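Local coordinates for microtubule-associated protein 1A/1B, light chain 3 (Trypanosoma brucei brucei, PDB 3W1Y) that belongs to the ATG8 family of ubiquitin-like proteins, works in autophagy at membranes and probably binds phosphatidylethanolamine, at residues A[113-118]-A[124-129]; A[34-39]-A[79-84]; A[8-13]-A[65-70]. All coordinates share one frame; numbering follows the deposited sequence.

Interaction 1: residues A[113-118]-A[124-129]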
# COMPACT_ATOMS: atom_id res chain seq x y z
N GLY A 113 9.64 13.95 -3.96
CA GLY A 113 10.08 15.31 -4.33
C GLY A 113 9.02 16.10 -5.09
O GLY A 113 8.89 17.30 -4.89
N ASP A 114 8.25 15.45 -5.95
CA ASP A 114 7.17 16.16 -6.65
C ASP A 114 6.04 16.51 -5.68
O ASP A 114 5.47 17.58 -5.76
CB ASP A 114 6.66 15.37 -7.86
CG ASP A 114 7.69 15.30 -8.99
OD1 ASP A 114 8.36 16.33 -9.27
OD2 ASP A 114 7.82 14.22 -9.61
N ILE A 115 5.74 15.61 -4.76
CA ILE A 115 4.67 15.86 -3.77
C ILE A 115 5.11 16.96 -2.82
O ILE A 115 4.33 17.86 -2.48
CB ILE A 115 4.33 14.56 -3.00
CG1 ILE A 115 3.83 13.49 -3.99
CG2 ILE A 115 3.33 14.83 -1.87
CD1 ILE A 115 3.69 12.12 -3.39
N TYR A 116 6.37 16.88 -2.41
CA TYR A 116 6.99 17.88 -1.55
C TYR A 116 6.89 19.31 -2.11
O TYR A 116 6.40 20.21 -1.42
CB TYR A 116 8.43 17.49 -1.31
CG TYR A 116 9.14 18.35 -0.32
CD1 TYR A 116 8.82 18.28 1.03
CD2 TYR A 116 10.17 19.21 -0.72
CE1 TYR A 116 9.49 19.06 1.97
CE2 TYR A 116 10.86 19.98 0.21
CZ TYR A 116 10.51 19.91 1.56
OH TYR A 116 11.17 20.67 2.50
N ALA A 117 7.34 19.50 -3.35
CA ALA A 117 7.22 20.78 -4.07
C ALA A 117 5.83 21.41 -4.00
O ALA A 117 5.69 22.62 -3.80
CB ALA A 117 7.66 20.65 -5.53
N ARG A 118 4.80 20.59 -4.15
CA ARG A 118 3.43 21.09 -4.10
C ARG A 118 2.78 21.17 -2.70
O ARG A 118 1.89 22.01 -2.47
CB ARG A 118 2.52 20.27 -5.04
CG ARG A 118 2.12 18.90 -4.54
CD ARG A 118 0.70 18.52 -5.04
NE ARG A 118 0.03 17.53 -4.16
CZ ARG A 118 -0.01 16.22 -4.39
NH1 ARG A 118 0.57 15.71 -5.48
NH2 ARG A 118 -0.63 15.40 -3.53
N GLY A 124 8.67 23.29 6.52
CA GLY A 124 9.61 22.43 5.82
C GLY A 124 9.26 20.95 5.75
O GLY A 124 9.82 20.23 4.92
N PHE A 125 8.37 20.47 6.62
CA PHE A 125 7.98 19.05 6.61
C PHE A 125 6.91 18.81 5.56
O PHE A 125 6.10 19.70 5.27
CB PHE A 125 7.37 18.58 7.94
CG PHE A 125 8.37 18.24 9.02
CD1 PHE A 125 8.59 19.11 10.09
CD2 PHE A 125 9.05 17.02 9.00
CE1 PHE A 125 9.50 18.79 11.11
CE2 PHE A 125 9.95 16.69 10.01
CZ PHE A 125 10.18 17.59 11.07
N LEU A 126 6.92 17.59 5.01
CA LEU A 126 5.76 17.04 4.31
C LEU A 126 4.94 16.26 5.36
O LEU A 126 5.44 15.28 5.92
CB LEU A 126 6.21 16.09 3.19
CG LEU A 126 5.08 15.46 2.40
CD1 LEU A 126 4.17 16.54 1.79
CD2 LEU A 126 5.63 14.50 1.35
N TYR A 127 3.73 16.73 5.66
CA TYR A 127 2.85 16.11 6.63
C TYR A 127 2.00 15.02 5.97
O TYR A 127 1.43 15.23 4.90
CB TYR A 127 1.98 17.17 7.31
CG TYR A 127 2.77 17.92 8.37
CD1 TYR A 127 3.51 19.04 8.04
CD2 TYR A 127 2.81 17.46 9.69
CE1 TYR A 127 4.26 19.71 9.00
CE2 TYR A 127 3.54 18.11 10.65
CZ TYR A 127 4.27 19.25 10.31
OH TYR A 127 5.01 19.91 11.26
N VAL A 128 1.93 13.86 6.61
CA VAL A 128 1.23 12.71 6.07
C VAL A 128 0.41 12.04 7.19
O VAL A 128 0.90 11.83 8.32
CB VAL A 128 2.22 11.68 5.44
CG1 VAL A 128 1.50 10.43 4.99
CG2 VAL A 128 3.03 12.30 4.28
N SER A 129 -0.86 11.74 6.87
CA SER A 129 -1.71 10.93 7.72
C SER A 129 -1.65 9.51 7.21
O SER A 129 -1.70 9.26 6.00
CB SER A 129 -3.15 11.40 7.66
OG SER A 129 -3.23 12.77 7.97

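Interaction 2: residues A[34-39]-A[79-84]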
# COMPACT_ATOMS: atom_id res chain seq x y z
N ILE A 34 13.63 14.38 1.48
CA ILE A 34 12.36 14.96 1.87
C ILE A 34 12.11 14.58 3.33
O ILE A 34 12.06 13.40 3.67
CB ILE A 34 11.23 14.40 0.95
CG1 ILE A 34 11.60 14.57 -0.55
CG2 ILE A 34 9.82 14.98 1.34
CD1 ILE A 34 11.87 16.07 -1.02
N PRO A 35 11.97 15.60 4.21
CA PRO A 35 11.55 15.32 5.59
C PRO A 35 10.03 15.15 5.71
O PRO A 35 9.26 16.01 5.28
CB PRO A 35 12.05 16.53 6.38
CG PRO A 35 12.16 17.65 5.35
CD PRO A 35 12.28 17.03 3.97
N ILE A 36 9.62 14.04 6.31
CA ILE A 36 8.26 13.60 6.33
C ILE A 36 7.84 13.37 7.79
O ILE A 36 8.55 12.72 8.56
CB ILE A 36 8.09 12.31 5.52
CG1 ILE A 36 8.60 12.50 4.09
CG2 ILE A 36 6.62 11.79 5.54
CD1 ILE A 36 8.72 11.19 3.28
N LEU A 37 6.69 13.93 8.15
CA LEU A 37 6.14 13.73 9.48
C LEU A 37 4.83 12.97 9.31
O LEU A 37 3.92 13.49 8.68
CB LEU A 37 5.95 15.11 10.16
CG LEU A 37 5.61 15.24 11.65
CD1 LEU A 37 4.25 14.62 11.94
CD2 LEU A 37 6.69 14.61 12.50
N CYS A 38 4.75 11.72 9.80
CA CYS A 38 3.50 10.92 9.72
C CYS A 38 2.84 10.76 11.05
O CYS A 38 3.51 10.44 12.03
CB CYS A 38 3.70 9.50 9.17
SG CYS A 38 4.81 9.45 7.90
N GLU A 39 1.53 10.97 11.06
CA GLU A 39 0.70 10.76 12.23
C GLU A 39 -0.53 9.96 11.82
O GLU A 39 -0.97 10.05 10.67
CB GLU A 39 0.24 12.09 12.84
CG GLU A 39 1.37 12.92 13.42
CD GLU A 39 0.86 14.19 14.09
OE1 GLU A 39 -0.33 14.53 14.00
OE2 GLU A 39 1.67 14.88 14.69
N MET A 79 5.16 4.47 -3.04
CA MET A 79 5.21 3.07 -2.64
C MET A 79 6.39 2.76 -1.71
O MET A 79 6.25 2.03 -0.72
CB MET A 79 5.20 2.16 -3.90
CG MET A 79 5.28 0.66 -3.59
SD MET A 79 3.79 0.10 -2.69
CE MET A 79 2.71 -0.15 -4.10
N GLU A 80 7.57 3.29 -2.04
CA GLU A 80 8.76 3.07 -1.23
C GLU A 80 8.59 3.64 0.17
O GLU A 80 8.92 2.98 1.16
CB GLU A 80 10.03 3.64 -1.90
CG GLU A 80 10.63 2.67 -2.91
CD GLU A 80 11.65 3.31 -3.86
OE1 GLU A 80 12.79 2.77 -3.95
OE2 GLU A 80 11.33 4.32 -4.54
N PHE A 81 8.06 4.86 0.25
CA PHE A 81 7.66 5.45 1.52
C PHE A 81 6.72 4.55 2.29
O PHE A 81 6.92 4.31 3.48
CB PHE A 81 7.03 6.83 1.28
CG PHE A 81 6.32 7.39 2.48
CD1 PHE A 81 6.94 7.49 3.70
CD2 PHE A 81 5.01 7.84 2.37
CE1 PHE A 81 6.28 7.99 4.79
CE2 PHE A 81 4.34 8.36 3.48
CZ PHE A 81 4.98 8.43 4.68
N MET A 82 5.69 4.05 1.63
CA MET A 82 4.72 3.20 2.28
C MET A 82 5.32 1.91 2.81
O MET A 82 4.94 1.44 3.88
CB MET A 82 3.56 2.90 1.35
CG MET A 82 2.47 3.93 1.35
SD MET A 82 1.49 3.58 -0.11
CE MET A 82 0.57 2.16 0.48
N MET A 83 6.26 1.34 2.06
CA MET A 83 7.00 0.17 2.52
C MET A 83 7.91 0.51 3.68
O MET A 83 7.98 -0.27 4.61
CB MET A 83 7.80 -0.50 1.39
CG MET A 83 6.91 -0.95 0.24
SD MET A 83 7.90 -1.31 -1.23
CE MET A 83 8.25 -3.08 -0.92
N ALA A 84 8.57 1.66 3.66
CA ALA A 84 9.34 2.10 4.84
C ALA A 84 8.45 2.25 6.12
O ALA A 84 8.86 1.88 7.22
CB ALA A 84 10.10 3.39 4.55

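Interaction 3: residues A[8-13]-A[65-70]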
# COMPACT_ATOMS: atom_id res chain seq x y z
N TYR A 8 -2.08 18.91 12.69
CA TYR A 8 -1.33 17.78 13.17
C TYR A 8 -0.86 18.04 14.59
O TYR A 8 -0.50 19.17 14.95
CB TYR A 8 -0.12 17.55 12.25
CG TYR A 8 -0.53 16.92 10.95
CD1 TYR A 8 -1.04 17.69 9.89
CD2 TYR A 8 -0.42 15.54 10.77
CE1 TYR A 8 -1.44 17.10 8.69
CE2 TYR A 8 -0.82 14.95 9.59
CZ TYR A 8 -1.32 15.73 8.56
OH TYR A 8 -1.69 15.10 7.39
N ARG A 9 -0.87 16.98 15.38
CA ARG A 9 -0.40 17.03 16.76
C ARG A 9 1.00 17.64 16.91
O ARG A 9 1.21 18.48 17.78
CB ARG A 9 -0.45 15.65 17.37
CG ARG A 9 -0.22 15.69 18.85
CD ARG A 9 -0.82 14.49 19.57
NE ARG A 9 -0.47 14.62 20.98
CZ ARG A 9 0.75 14.44 21.45
NH1 ARG A 9 1.72 14.07 20.63
NH2 ARG A 9 1.00 14.62 22.75
N TYR A 10 1.92 17.23 16.05
CA TYR A 10 3.29 17.79 16.00
C TYR A 10 3.37 19.32 15.87
O TYR A 10 4.27 19.93 16.43
CB TYR A 10 4.07 17.15 14.86
CG TYR A 10 5.55 17.13 15.07
CD1 TYR A 10 6.14 16.22 15.94
CD2 TYR A 10 6.38 17.96 14.34
CE1 TYR A 10 7.53 16.17 16.13
CE2 TYR A 10 7.75 17.92 14.50
CZ TYR A 10 8.30 17.03 15.40
OH TYR A 10 9.64 17.00 15.54
N GLN A 11 2.44 19.93 15.14
CA GLN A 11 2.42 21.38 15.02
C GLN A 11 1.88 22.10 16.26
O GLN A 11 2.23 23.25 16.49
CB GLN A 11 1.65 21.82 13.77
CG GLN A 11 2.31 21.44 12.47
CD GLN A 11 1.36 21.55 11.28
OE1 GLN A 11 0.22 21.08 11.32
NE2 GLN A 11 1.83 22.16 10.21
N TYR A 12 1.05 21.44 17.06
CA TYR A 12 0.58 22.04 18.31
C TYR A 12 1.59 21.91 19.43
O TYR A 12 1.61 22.71 20.35
CB TYR A 12 -0.74 21.42 18.77
CG TYR A 12 -1.90 21.83 17.90
CD1 TYR A 12 -2.27 21.05 16.80
CD2 TYR A 12 -2.62 23.00 18.16
CE1 TYR A 12 -3.33 21.41 15.98
CE2 TYR A 12 -3.70 23.39 17.33
CZ TYR A 12 -4.04 22.57 16.24
OH TYR A 12 -5.09 22.88 15.40
N THR A 13 2.41 20.87 19.38
CA THR A 13 3.32 20.58 20.51
C THR A 13 4.74 21.00 20.24
O THR A 13 5.56 20.99 21.14
CB THR A 13 3.28 19.07 20.94
OG1 THR A 13 3.57 18.26 19.80
CG2 THR A 13 1.92 18.67 21.43
N LEU A 65 4.62 8.21 20.37
CA LEU A 65 5.15 7.02 19.67
C LEU A 65 4.46 6.65 18.34
O LEU A 65 5.01 5.89 17.53
CB LEU A 65 5.17 5.82 20.62
CG LEU A 65 6.17 5.96 21.79
CD1 LEU A 65 6.14 4.73 22.68
CD2 LEU A 65 7.62 6.19 21.28
N ASP A 66 3.26 7.20 18.13
CA ASP A 66 2.52 7.05 16.87
C ASP A 66 3.02 7.98 15.77
O ASP A 66 2.67 7.83 14.61
CB ASP A 66 1.06 7.40 17.10
CG ASP A 66 0.26 6.24 17.66
OD1 ASP A 66 0.71 5.08 17.62
OD2 ASP A 66 -0.85 6.52 18.15
N CYS A 67 3.79 8.98 16.17
CA CYS A 67 4.35 9.93 15.22
C CYS A 67 5.69 9.43 14.74
O CYS A 67 6.61 9.26 15.54
CB CYS A 67 4.49 11.31 15.86
SG CYS A 67 5.36 12.52 14.88
N ASN A 68 5.79 9.21 13.42
CA ASN A 68 7.00 8.73 12.78
C ASN A 68 7.51 9.76 11.76
O ASN A 68 6.74 10.31 10.97
CB ASN A 68 6.72 7.40 12.09
CG ASN A 68 6.42 6.29 13.08
OD1 ASN A 68 7.32 5.75 13.71
ND2 ASN A 68 5.15 5.92 13.20
N LYS A 69 8.81 10.04 11.82
CA LYS A 69 9.49 10.91 10.89
C LYS A 69 10.35 10.09 9.97
O LYS A 69 10.90 9.06 10.36
CB LYS A 69 10.42 11.85 11.63
CG LYS A 69 9.74 12.83 12.56
CD LYS A 69 10.82 13.38 13.45
CE LYS A 69 10.33 14.56 14.19
NZ LYS A 69 11.31 14.93 15.24
N PHE A 70 10.48 10.55 8.73
CA PHE A 70 11.31 9.88 7.74
C PHE A 70 12.10 10.96 7.05
O PHE A 70 11.69 12.09 7.03
CB PHE A 70 10.44 9.11 6.72
CG PHE A 70 9.67 7.96 7.32
CD1 PHE A 70 8.48 8.18 7.99
CD2 PHE A 70 10.15 6.66 7.24
CE1 PHE A 70 7.77 7.11 8.58
CE2 PHE A 70 9.44 5.60 7.82
CZ PHE A 70 8.25 5.84 8.48

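Interaction 1: residues A[113-118]-A[124-129]
The ubiquitin-like fold of the ATG8 family includes a short helix beside the last strand of the chain, and here Ile115 and Tyr116 of helix 112-119 meet Gly124, just ahead of strand 126-133, and Leu126, its first residue. Only five residues separate the two segments, so the contact closes a tight helix-to-strand connection. The nearest alpha carbons are those of Tyr116 and Leu126, 6.0 Å apart.

The polar part is one hydrogen bond. Tyr116 OH donates to Gly124 O at 2.8 Å, lies in the carbonyl plane and makes a C=O...O angle of 135°, which places it on a lone pair. The same oxygen sits in the plane of the phenol ring, at its edge, 3.2 Å from Tyr116 CE1. The hydroxyl of the buried Tyr116 is thus bonded to a main-chain carbonyl just ahead of the strand, which holds that end of the ring against Gly124. Carrying CG anti to the backbone N (chi1 -173°) points the ring from the helix to that carbonyl.

Further along the same ring edge, Tyr116 CD1 touches Leu126 CB at 4.0 Å, the two side chains running past each other in opposite directions. Ile34 and Arg27 also pack on Tyr116, while the backbone of Leu126 is bonded to Pro35 and Leu37 in the neighbouring strand. The apolar part is completed by a single methyl group that faces the fork of the leucine: Ile115 CG2 lies 4.0 Å from Leu126 CD2 and 4.1 Å from Leu126 CD1.

Interaction 2: residues A[34-39]-A[79-84]
Cys38 SG meets the rim of the Phe81 ring edge-on, a sulfur-aromatic contact in which the sulfur lies in the ring plane and not above it. The evidence is direct: SG of Cys38 is 4.7 Å from the Phe81 centroid, and that vector is 88° off the ring normal. The approach is close, with Cys38 SG 3.4 Å from Phe81 CZ and 3.7 Å from Phe81 CE1, so the sulfur lies beside the CZ-CE1 edge, nearer CZ.

Ile36, two residues earlier on the same side of the strand, uses both branches on the same ring. Its CG2 lies 3.8 Å from Phe81 CZ, and its CD1 extends over one face, 4.1 Å from Phe81 CD1. Because Ile36 has CG2 anti to its backbone N and CG1 beside it (chi1 -56°), one methyl group is left near the ring rim while the longer branch passes on toward the helix. Phe81 spans a wide gap, since Phe81 CA is 9.5 Å from Ile36 CA; CG of the phenylalanine lies anti to the backbone N (chi1 167°), which sends the ring straight across. No hydrogen bond crosses the contact, and all three touching residues are buried.

Phe70 meets Phe81 edge-to-face, and Leu72 and Val128 pack on it as well. Elsewhere on the helix, Met79 and Met83 pack against Met79 and Met83, respectively, of the second subunit. Strand 33-40 lies inside a sheet of order 2-1-4-3 and presents alternate residues, Ile36 and Cys38, to helix 78-88, the arrangement of the beta-grasp core of ubiquitin-like proteins.

Interaction 3: residues A[8-13]-A[65-70]
The short helix 9-13 lies beside the bend where helix 59-66 gives way to strand 68-73, and the closest backbone approach, 8.0 Å, is between the alpha carbons of Tyr10 and Cys67. Tyr10 fills the gap, its ring meeting one side chain near its base and another at its hydroxyl end. Near the base, Cys67 SG is 3.9 Å from Tyr10 CD1. The sulfur lies 4.8 Å from the ring centroid and 48° off the normal, an oblique sulfur-aromatic contact.

At the other end, Lys69 crosses the tyrosine at about a right angle. Its chain is extended beyond CG, which brings NZ to 2.7 Å from Tyr10 OH, a weak hydrogen bond whose details are doubtful because the hydroxyl is modelled too close to the lysine chain. Firmer polar partners come from Glu22 of helix 16-29, which bonds to Tyr10 OH through OE1 and forms a salt bridge to Lys69 NZ through OE2. One carboxylate thereby holds both polar ends and probably steadies the charge of the lysine.

The position is consistent with the groove where ATG8 relatives bind LIR-motif peptides. Glu39 of strand 33-40 accepts from the backbone N of Arg9 and of Tyr10, tying the first turn of helix 9-13 to the sheet. The contact thus joins the N-terminal helices 9-13 and 16-29 to strand 68-73, outermost in the sheet of this chain.

Overall arrangement
All three contacts share one mixed sheet. Strand 33-40 of interaction 2 lies between the strands of the others: Leu126 N is 2.8 Å from Pro35 O on one side, and Cys38 N is 2.7 Å from Asn68 O on the other, both probable hydrogen bonds. Interactions 2 and 3 use opposite sides of this strand, since Cys38 faces helix 78-88 whereas Leu37 CD2 touches Cys67 SG at 3.4 Å. Interactions 1 and 3, with centres about 15 Å apart, are linked through Ser129 OG and Tyr8 OH. Centre separations of about 10 Å (1 and 2) and 13 Å (2 and 3) fit one compact domain; the predicted lipidation site, Gly137, is not modelled.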